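Local coordinates for protein lysozyme (Meretrix lusoria, PDB 3AB6) that hydrolyses the beta-1,4 linkages of bacterial peptidoglycan, lysing Gram-positive Micrococcus luteus, and also cleaves chitin, at residues S19-V24 with C35-I40; F89-N94 with G103-Y108. All coordinates share one frame; numbering follows the deposited sequence.

Contact 1 (S19-V24 with C35-I40); sequences SGCRNV and CGYFQI. With NAG (2-acetamido-2-deoxy-beta-D-glucopyranose), chain B.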
ATOM      1  N   SER A  19       7.894   5.527   1.286  1.00 10.27           N
ATOM      2  CA  SER A  19       8.374   6.889   1.510  1.00 10.83           C
ATOM      3  C   SER A  19       9.164   7.095   2.790  1.00 10.88           C
ATOM      4  O   SER A  19       9.380   8.240   3.194  1.00 11.08           O
ATOM      5  CB  SER A  19       7.174   7.822   1.569  1.00 11.73           C
ATOM      6  OG  SER A  19       6.386   7.486   2.705  1.00 10.81           O
ATOM      7  N   GLY A  20       9.591   6.014   3.432  1.00 10.99           N
ATOM      8  CA  GLY A  20      10.304   6.159   4.688  1.00 12.54           C
ATOM      9  C   GLY A  20       9.274   6.691   5.671  1.00 13.41           C
ATOM     10  O   GLY A  20       9.601   7.253   6.719  1.00 13.98           O
ATOM     11  N   CYS A  21       8.012   6.491   5.293  1.00 11.60           N
ATOM     12  CA  CYS A  21       6.827   6.925   6.033  1.00 12.00           C
ATOM     13  C   CYS A  21       6.889   8.403   6.367  1.00 12.97           C
ATOM     14  O   CYS A  21       6.930   8.793   7.535  1.00 13.22           O
ATOM     15  CB  CYS A  21       6.618   6.103   7.311  1.00 12.79           C
ATOM     16  SG  CYS A  21       4.854   5.908   7.750  1.00 12.99           S
ATOM     17  N   ARG A  22       6.891   9.209   5.310  1.00 13.46           N
ATOM     18  CA  ARG A  22       6.945  10.657   5.398  1.00 15.90           C
ATOM     19  C   ARG A  22       6.045  11.204   4.294  1.00 14.74           C
ATOM     20  O   ARG A  22       5.757  10.509   3.315  1.00 14.02           O
ATOM     21  CB  ARG A  22       8.375  11.154   5.157  1.00 14.52           C
ATOM     22  CG  ARG A  22       9.439  10.537   6.051  1.00 18.66           C
ATOM     23  CD  ARG A  22      10.830  10.972   5.604  1.00 21.27           C
ATOM     24  NE  ARG A  22      11.881  10.431   6.462  1.00 30.05           N
ATOM     25  CZ  ARG A  22      13.179  10.657   6.294  1.00 33.29           C
ATOM     26  NH1 ARG A  22      13.602  11.416   5.291  1.00 34.64           N
ATOM     27  NH2 ARG A  22      14.058  10.125   7.132  1.00 34.27           N
ATOM     28  N   ASN A  23       5.596  12.444   4.451  1.00 14.22           N
ATOM     29  CA  ASN A  23       4.754  13.069   3.437  1.00 13.85           C
ATOM     30  C   ASN A  23       5.701  13.612   2.366  1.00 13.90           C
ATOM     31  O   ASN A  23       6.019  14.803   2.343  1.00 13.05           O
ATOM     32  CB  ASN A  23       3.925  14.196   4.067  1.00 15.11           C
ATOM     33  CG  ASN A  23       3.065  14.921   3.056  1.00 14.72           C
ATOM     34  OD1 ASN A  23       2.682  14.358   2.030  1.00 19.83           O
ATOM     35  ND2 ASN A  23       2.741  16.173   3.349  1.00 21.13           N
ATOM     36  N   VAL A  24       6.142  12.718   1.483  1.00 13.45           N
ATOM     37  CA  VAL A  24       7.102  13.047   0.426  1.00 13.72           C
ATOM     38  C   VAL A  24       6.564  13.682  -0.856  1.00 13.51           C
ATOM     39  O   VAL A  24       7.342  14.009  -1.760  1.00 13.47           O
ATOM     40  CB  VAL A  24       7.897  11.794   0.018  1.00 13.19           C
ATOM     41  CG1 VAL A  24       8.574  11.195   1.238  1.00 15.22           C
ATOM     42  CG2 VAL A  24       6.971  10.777  -0.635  1.00 13.19           C
ATOM     43  N   CYS A  35       1.471   9.361  -4.865  1.00  8.72           N
ATOM     44  CA  CYS A  35       1.648  10.393  -3.848  1.00  9.39           C
ATOM     45  C   CYS A  35       1.626  10.005  -2.375  1.00  8.41           C
ATOM     46  O   CYS A  35       0.986   9.034  -1.976  1.00  8.87           O
ATOM     47  CB  CYS A  35       0.575  11.460  -4.019  1.00 11.07           C
ATOM     48  SG  CYS A  35       0.323  12.181  -5.667  1.00 13.45           S
ATOM     49  N   GLY A  36       2.319  10.810  -1.574  1.00  9.19           N
ATOM     50  CA  GLY A  36       2.343  10.639  -0.130  1.00  9.59           C
ATOM     51  C   GLY A  36       2.977   9.441   0.552  1.00  8.71           C
ATOM     52  O   GLY A  36       3.761   8.686  -0.035  1.00  8.99           O
ATOM     53  N   TYR A  37       2.615   9.286   1.824  1.00  8.67           N
ATOM     54  CA  TYR A  37       3.122   8.226   2.682  1.00  9.03           C
ATOM     55  C   TYR A  37       3.154   6.842   2.061  1.00  8.05           C
ATOM     56  O   TYR A  37       4.140   6.119   2.189  1.00  8.11           O
ATOM     57  CB  TYR A  37       2.311   8.151   3.982  1.00  9.13           C
ATOM     58  CG  TYR A  37       2.536   9.308   4.929  1.00  8.48           C
ATOM     59  CD1 TYR A  37       1.813  10.491   4.802  1.00  9.77           C
ATOM     60  CD2 TYR A  37       3.487   9.222   5.944  1.00 11.76           C
ATOM     61  CE1 TYR A  37       2.029  11.565   5.665  1.00 12.42           C
ATOM     62  CE2 TYR A  37       3.715  10.286   6.814  1.00 12.02           C
ATOM     63  CZ  TYR A  37       2.983  11.454   6.670  1.00 13.40           C
ATOM     64  OH  TYR A  37       3.203  12.504   7.536  1.00 11.96           O
ATOM     65  N   PHE A  38       2.071   6.475   1.390  1.00  7.89           N
ATOM     66  CA  PHE A  38       1.983   5.160   0.783  1.00  8.11           C
ATOM     67  C   PHE A  38       2.114   5.149  -0.734  1.00  9.23           C
ATOM     68  O   PHE A  38       1.904   4.115  -1.363  1.00  9.28           O
ATOM     69  CB  PHE A  38       0.675   4.481   1.210  1.00  8.33           C
ATOM     70  CG  PHE A  38       0.669   4.021   2.650  1.00  7.61           C
ATOM     71  CD1 PHE A  38       0.390   4.912   3.687  1.00  7.31           C
ATOM     72  CD2 PHE A  38       0.985   2.705   2.968  1.00  8.99           C
ATOM     73  CE1 PHE A  38       0.430   4.495   5.024  1.00  7.72           C
ATOM     74  CE2 PHE A  38       1.029   2.276   4.296  1.00  9.51           C
ATOM     75  CZ  PHE A  38       0.751   3.171   5.328  1.00  7.84           C
ATOM     76  N   GLN A  39       2.470   6.296  -1.306  1.00  8.54           N
ATOM     77  CA  GLN A  39       2.640   6.429  -2.749  1.00  7.80           C
ATOM     78  C   GLN A  39       1.449   5.851  -3.503  1.00  7.45           C
ATOM     79  O   GLN A  39       1.586   4.989  -4.370  1.00  7.30           O
ATOM     80  CB  GLN A  39       3.945   5.750  -3.172  1.00  7.54           C
ATOM     81  CG  GLN A  39       5.171   6.564  -2.758  1.00  7.93           C
ATOM     82  CD  GLN A  39       5.245   7.878  -3.510  1.00 11.32           C
ATOM     83  OE1 GLN A  39       5.558   7.899  -4.699  1.00 11.23           O
ATOM     84  NE2 GLN A  39       4.930   8.981  -2.830  1.00  9.74           N
ATOM     85  N   ILE A  40       0.274   6.356  -3.151  1.00  7.30           N
ATOM     86  CA  ILE A  40      -0.983   5.930  -3.739  1.00  7.70           C
ATOM     87  C   ILE A  40      -1.290   6.664  -5.035  1.00  7.77           C
ATOM     88  O   ILE A  40      -1.135   7.881  -5.128  1.00  8.42           O
ATOM     89  CB  ILE A  40      -2.134   6.157  -2.739  1.00  7.69           C
ATOM     90  CG1 ILE A  40      -1.914   5.275  -1.511  1.00 10.29           C
ATOM     91  CG2 ILE A  40      -3.477   5.850  -3.388  1.00 11.73           C
ATOM     92  CD1 ILE A  40      -2.860   5.570  -0.368  1.00  9.49           C
TER
HETATM   93  C1  NAG B   1       0.908   0.557  -8.263  1.00  8.25           C
HETATM   94  C2  NAG B   1      -0.458   1.011  -7.736  1.00  8.30           C
HETATM   95  C3  NAG B   1      -1.536   0.053  -8.271  1.00  7.14           C
HETATM   96  C4  NAG B   1      -1.436  -0.050  -9.809  1.00 11.52           C
HETATM   97  C5  NAG B   1      -0.001  -0.411 -10.205  1.00 10.57           C
HETATM   98  C6  NAG B   1       0.193  -0.375 -11.722  1.00 16.17           C
HETATM   99  C7  NAG B   1      -0.804   2.148  -5.626  1.00  6.40           C
HETATM  100  C8  NAG B   1      -0.550   2.149  -4.147  1.00  4.39           C
HETATM  101  N2  NAG B   1      -0.451   1.035  -6.276  1.00  5.34           N
HETATM  102  O1  NAG B   1       1.853   1.520  -7.950  1.00 10.05           O
HETATM  103  O3  NAG B   1      -2.827   0.536  -7.917  1.00 11.71           O
HETATM  104  O4  NAG B   1      -2.208  -1.106 -10.338  1.00  9.56           O
HETATM  105  O5  NAG B   1       0.842   0.566  -9.678  1.00 12.14           O
HETATM  106  O6  NAG B   1       1.430  -1.028 -11.947  1.00 20.91           O
HETATM  107  O7  NAG B   1      -1.241   3.172  -6.181  1.00  7.00           O
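Tyr37 packs against the backbone of Cys21 to Asn23, and its ring is the main surface that segment 35-40 offers. At the root of the side chain, Tyr37 CB lies 4.3 Å from Ser19 OG; beyond it the ring begins. CG is nearest the Arg22 carbonyl oxygen. On one side Tyr37 CD2 meets Arg22 N and Cys21 C, both 3.5 Å off, while CE2 faces Arg22 CA and C; on the other, Tyr37 CE1 packs on Asn23 CB at 3.6 Å. Tyr37 CZ comes 3.6 Å from Asn23 N, and the hydroxyl ends beside Asn23 N and CB. The Arg22-Asn23 peptide therefore passes over one face of the ring, toward its rim. Cys21 SG, tied by disulfide to Cys15, approaches the ring edge, 4.0 Å from Tyr37 CD2.

At the backbone of Tyr37, Ser19 OG gives a 2.7 Å hydrogen bond to Tyr37 O, tilted 21° from the carbonyl plane, and accepts one from Arg22 N, an ST motif. The hydroxyl thus ties the end of helix 8-19 to the 35-40 loop.

Val24 CG2 rests 3.5 Å from Gln39 NE2, which bonds to Gly36 O in the carbonyl plane and also to Gly25 O. Gly36 O takes a second bond, from Gln39 N, closing the type I turn. A hydroxyl and an amide thus satisfy backbone carbonyls of both loops, and the Gln39 side chain lies against Glu18, the predicted proton donor.

Contact 2 (F89-N94 with G103-Y108); sequences FAREHN and GSTIGY. With NAG (2-acetamido-2-deoxy-beta-D-glucopyranose), chain B.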
ATOM      1  N   PHE A  89      -0.611  -8.523   1.048  1.00  9.51           N
ATOM      2  CA  PHE A  89      -1.039  -7.126   1.045  1.00 10.06           C
ATOM      3  C   PHE A  89       0.009  -6.221   0.401  1.00  9.14           C
ATOM      4  O   PHE A  89      -0.324  -5.320  -0.373  1.00  9.10           O
ATOM      5  CB  PHE A  89      -1.316  -6.660   2.481  1.00 10.35           C
ATOM      6  CG  PHE A  89      -2.404  -7.439   3.178  1.00  9.45           C
ATOM      7  CD1 PHE A  89      -2.294  -7.745   4.530  1.00  9.45           C
ATOM      8  CD2 PHE A  89      -3.542  -7.853   2.490  1.00 10.15           C
ATOM      9  CE1 PHE A  89      -3.296  -8.456   5.189  1.00  9.19           C
ATOM     10  CE2 PHE A  89      -4.551  -8.564   3.141  1.00 10.97           C
ATOM     11  CZ  PHE A  89      -4.426  -8.866   4.492  1.00 12.52           C
ATOM     12  N   ALA A  90       1.277  -6.454   0.728  1.00  8.86           N
ATOM     13  CA  ALA A  90       2.365  -5.651   0.170  1.00  9.32           C
ATOM     14  C   ALA A  90       2.420  -5.816  -1.346  1.00  9.44           C
ATOM     15  O   ALA A  90       2.586  -4.844  -2.087  1.00  7.28           O
ATOM     16  CB  ALA A  90       3.702  -6.074   0.794  1.00  8.95           C
ATOM     17  N   ARG A  91       2.282  -7.051  -1.810  1.00  9.88           N
ATOM     18  CA  ARG A  91       2.325  -7.309  -3.240  1.00 10.18           C
ATOM     19  C   ARG A  91       1.112  -6.711  -3.941  1.00 10.26           C
ATOM     20  O   ARG A  91       1.225  -6.201  -5.054  1.00 11.19           O
ATOM     21  CB  ARG A  91       2.442  -8.814  -3.494  1.00  9.66           C
ATOM     22  CG  ARG A  91       3.773  -9.370  -3.000  1.00 10.19           C
ATOM     23  CD  ARG A  91       3.941 -10.840  -3.320  1.00 10.98           C
ATOM     24  NE  ARG A  91       3.982 -11.070  -4.759  1.00 14.84           N
ATOM     25  CZ  ARG A  91       4.108 -12.263  -5.328  1.00 14.93           C
ATOM     26  NH1 ARG A  91       4.206 -13.354  -4.580  1.00 15.70           N
ATOM     27  NH2 ARG A  91       4.140 -12.364  -6.648  1.00 15.22           N
ATOM     28  N   GLU A  92      -0.046  -6.752  -3.287  1.00 10.13           N
ATOM     29  CA  GLU A  92      -1.245  -6.167  -3.870  1.00 11.07           C
ATOM     30  C   GLU A  92      -1.028  -4.667  -4.000  1.00 10.05           C
ATOM     31  O   GLU A  92      -1.354  -4.063  -5.016  1.00 10.69           O
ATOM     32  CB  GLU A  92      -2.459  -6.414  -2.972  1.00 12.22           C
ATOM     33  CG  GLU A  92      -3.017  -7.814  -3.066  1.00 13.74           C
ATOM     34  CD  GLU A  92      -3.773  -8.043  -4.360  1.00 14.90           C
ATOM     35  OE1 GLU A  92      -4.933  -7.594  -4.464  1.00 15.24           O
ATOM     36  OE2 GLU A  92      -3.200  -8.666  -5.275  1.00 11.94           O
ATOM     37  N   HIS A  93      -0.465  -4.077  -2.951  1.00  9.26           N
ATOM     38  CA  HIS A  93      -0.217  -2.644  -2.933  1.00  9.20           C
ATOM     39  C   HIS A  93       0.663  -2.211  -4.096  1.00 10.45           C
ATOM     40  O   HIS A  93       0.371  -1.230  -4.772  1.00  9.28           O
ATOM     41  CB  HIS A  93       0.443  -2.232  -1.615  1.00  9.78           C
ATOM     42  CG  HIS A  93       0.500  -0.752  -1.412  1.00  7.86           C
ATOM     43  ND1 HIS A  93      -0.624   0.007  -1.158  1.00  9.24           N
ATOM     44  CD2 HIS A  93       1.539   0.115  -1.455  1.00  9.05           C
ATOM     45  CE1 HIS A  93      -0.278   1.279  -1.056  1.00  8.08           C
ATOM     46  NE2 HIS A  93       1.029   1.370  -1.232  1.00  8.04           N
ATOM     47  N   ASN A  94       1.731  -2.960  -4.340  1.00 10.38           N
ATOM     48  CA  ASN A  94       2.662  -2.620  -5.406  1.00 11.35           C
ATOM     49  C   ASN A  94       2.193  -2.986  -6.805  1.00 11.27           C
ATOM     50  O   ASN A  94       2.547  -2.311  -7.771  1.00 11.40           O
ATOM     51  CB  ASN A  94       4.015  -3.289  -5.145  1.00 10.76           C
ATOM     52  CG  ASN A  94       5.055  -2.939  -6.196  1.00 13.18           C
ATOM     53  OD1 ASN A  94       5.408  -1.772  -6.373  1.00 18.21           O
ATOM     54  ND2 ASN A  94       5.552  -3.950  -6.897  1.00  8.32           N
ATOM     55  N   GLY A 103       4.600 -11.791 -10.816  1.00 19.65           N
ATOM     56  CA  GLY A 103       5.994 -12.045 -10.493  1.00 18.73           C
ATOM     57  C   GLY A 103       6.715 -10.733 -10.272  1.00 18.14           C
ATOM     58  O   GLY A 103       7.710 -10.659  -9.555  1.00 17.17           O
ATOM     59  N   SER A 104       6.193  -9.685 -10.898  1.00 18.37           N
ATOM     60  CA  SER A 104       6.759  -8.352 -10.791  1.00 20.40           C
ATOM     61  C   SER A 104       6.936  -7.879  -9.350  1.00 19.41           C
ATOM     62  O   SER A 104       7.942  -7.257  -9.008  1.00 21.09           O
ATOM     63  CB  SER A 104       5.859  -7.359 -11.526  1.00 21.35           C
ATOM     64  OG  SER A 104       6.212  -6.028 -11.199  1.00 25.86           O
ATOM     65  N   THR A 105       5.955  -8.182  -8.507  1.00 17.10           N
ATOM     66  CA  THR A 105       5.974  -7.757  -7.111  1.00 14.08           C
ATOM     67  C   THR A 105       6.812  -8.597  -6.150  1.00 12.99           C
ATOM     68  O   THR A 105       6.865  -8.306  -4.954  1.00 13.19           O
ATOM     69  CB  THR A 105       4.547  -7.672  -6.559  1.00 14.50           C
ATOM     70  OG1 THR A 105       3.935  -8.963  -6.626  1.00  9.75           O
ATOM     71  CG2 THR A 105       3.722  -6.681  -7.371  1.00 14.72           C
ATOM     72  N   ILE A 106       7.461  -9.641  -6.655  1.00 12.93           N
ATOM     73  CA  ILE A 106       8.305 -10.474  -5.806  1.00 11.78           C
ATOM     74  C   ILE A 106       9.473  -9.628  -5.298  1.00 11.26           C
ATOM     75  O   ILE A 106       9.881  -9.739  -4.142  1.00 11.69           O
ATOM     76  CB  ILE A 106       8.863 -11.687  -6.589  1.00 12.10           C
ATOM     77  CG1 ILE A 106       7.727 -12.657  -6.922  1.00 12.44           C
ATOM     78  CG2 ILE A 106       9.965 -12.373  -5.779  1.00 10.16           C
ATOM     79  CD1 ILE A 106       8.138 -13.768  -7.883  1.00 12.54           C
ATOM     80  N   GLY A 107       9.999  -8.771  -6.168  1.00 10.26           N
ATOM     81  CA  GLY A 107      11.115  -7.924  -5.784  1.00 11.23           C
ATOM     82  C   GLY A 107      10.735  -6.926  -4.709  1.00 11.63           C
ATOM     83  O   GLY A 107      11.505  -6.670  -3.782  1.00 12.53           O
ATOM     84  N   TYR A 108       9.542  -6.354  -4.841  1.00 11.08           N
ATOM     85  CA  TYR A 108       9.038  -5.385  -3.879  1.00 10.97           C
ATOM     86  C   TYR A 108       9.011  -5.995  -2.480  1.00 10.90           C
ATOM     87  O   TYR A 108       9.483  -5.384  -1.520  1.00 10.97           O
ATOM     88  CB  TYR A 108       7.634  -4.938  -4.295  1.00 11.45           C
ATOM     89  CG  TYR A 108       6.994  -3.941  -3.360  1.00  9.79           C
ATOM     90  CD1 TYR A 108       6.249  -4.363  -2.262  1.00 10.62           C
ATOM     91  CD2 TYR A 108       7.134  -2.570  -3.577  1.00 10.25           C
ATOM     92  CE1 TYR A 108       5.656  -3.443  -1.401  1.00 10.24           C
ATOM     93  CE2 TYR A 108       6.548  -1.644  -2.723  1.00 10.41           C
ATOM     94  CZ  TYR A 108       5.808  -2.086  -1.641  1.00 11.50           C
ATOM     95  OH  TYR A 108       5.211  -1.170  -0.804  1.00 11.16           O
TER
HETATM   96  C1  NAG B   1       0.908   0.557  -8.263  1.00  8.25           C
HETATM   97  C2  NAG B   1      -0.458   1.011  -7.736  1.00  8.30           C
HETATM   98  C3  NAG B   1      -1.536   0.053  -8.271  1.00  7.14           C
HETATM   99  C4  NAG B   1      -1.436  -0.050  -9.809  1.00 11.52           C
HETATM  100  C5  NAG B   1      -0.001  -0.411 -10.205  1.00 10.57           C
HETATM  101  C6  NAG B   1       0.193  -0.375 -11.722  1.00 16.17           C
HETATM  102  C7  NAG B   1      -0.804   2.148  -5.626  1.00  6.40           C
HETATM  103  C8  NAG B   1      -0.550   2.149  -4.147  1.00  4.39           C
HETATM  104  N2  NAG B   1      -0.451   1.035  -6.276  1.00  5.34           N
HETATM  105  O1  NAG B   1       1.853   1.520  -7.950  1.00 10.05           O
HETATM  106  O3  NAG B   1      -2.827   0.536  -7.917  1.00 11.71           O
HETATM  107  O4  NAG B   1      -2.208  -1.106 -10.338  1.00  9.56           O
HETATM  108  O5  NAG B   1       0.842   0.566  -9.678  1.00 12.14           O
HETATM  109  O6  NAG B   1       1.430  -1.028 -11.947  1.00 20.91           O
HETATM  110  O7  NAG B   1      -1.241   3.172  -6.181  1.00  7.00           O
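Two side chains with CG anti to the backbone N, Asn94 (chi1 -178°) and Tyr108 (chi1 179°), run antiparallel to one another, amide over ring. Asn94 CB sits over the centre of the Tyr108 ring, 3.5 Å from Tyr108 CG, in a CH-pi contact. The amide beyond it lies nearly parallel to the ring, the planes 11° apart, with CG and OD1 above the CD2 side. Asn94 ND2 reaches back past Tyr108 CB and meets the methyl CG2 of Thr105 at 3.3 Å. Ala90 comes at the ring's edge instead, its CB 3.9 Å from Tyr108 CE1, so a turn of helix 86-95 borders the ring at the edge and covers one face.

Arg91 anchors the other end. Its chain is extended at chi2 and bends at chi3, which brings the guanidinium edge onto Thr105: Arg91 NE bonds to Thr105 OG1 at 2.8 Å, almost straight and in the guanidinium plane. The one proton of OG1 is left for Gly99 O and Lys102 O, going to one or shared between them. Arg91 NH2 also bonds to Lys102 O, and Ile106 CG1 lies over one guanidinium face, 3.6 Å from Arg91 NH2.

At the inner end Tyr108 OH is hydrogen-bonded to Glu18 OE2, of the predicted proton donor, so Tyr108 is probably a second-shell residue positioning it. The His93 ring is gripped at both nitrogens, by Tyr44 OH and Phe38 O, which fixes the face it turns to the acetamido methyl C8 of the bound sugar; His93 O accepts from NAG N2 at 2.8 Å. Helix 86-95 packs here on loop 103-105 and the first turn of helix 106-112, beside the substrate cleft of an i-type lysozyme.

From the N terminus, helix 8-19 runs into the first segment of contact 1, which then closes over a span made largely of the hairpin strands 26-29 and 32-35. Its second segment leads into strand 40-41 and on to the helices that follow. Contact 2 opens only later, on helix 86-95, and closes a shorter loop onto the start of helix 106-112. The two are in series, neither nested nor crossed, with centres about 17 Å apart. They nevertheless meet where Phe38 O lies 2.9 Å from His93 NE2, a probable hydrogen bond. Glu18 of helix 8-19 touches both, and the same NAG lies against both, so hairpin and C-terminal helices converge on the cleft.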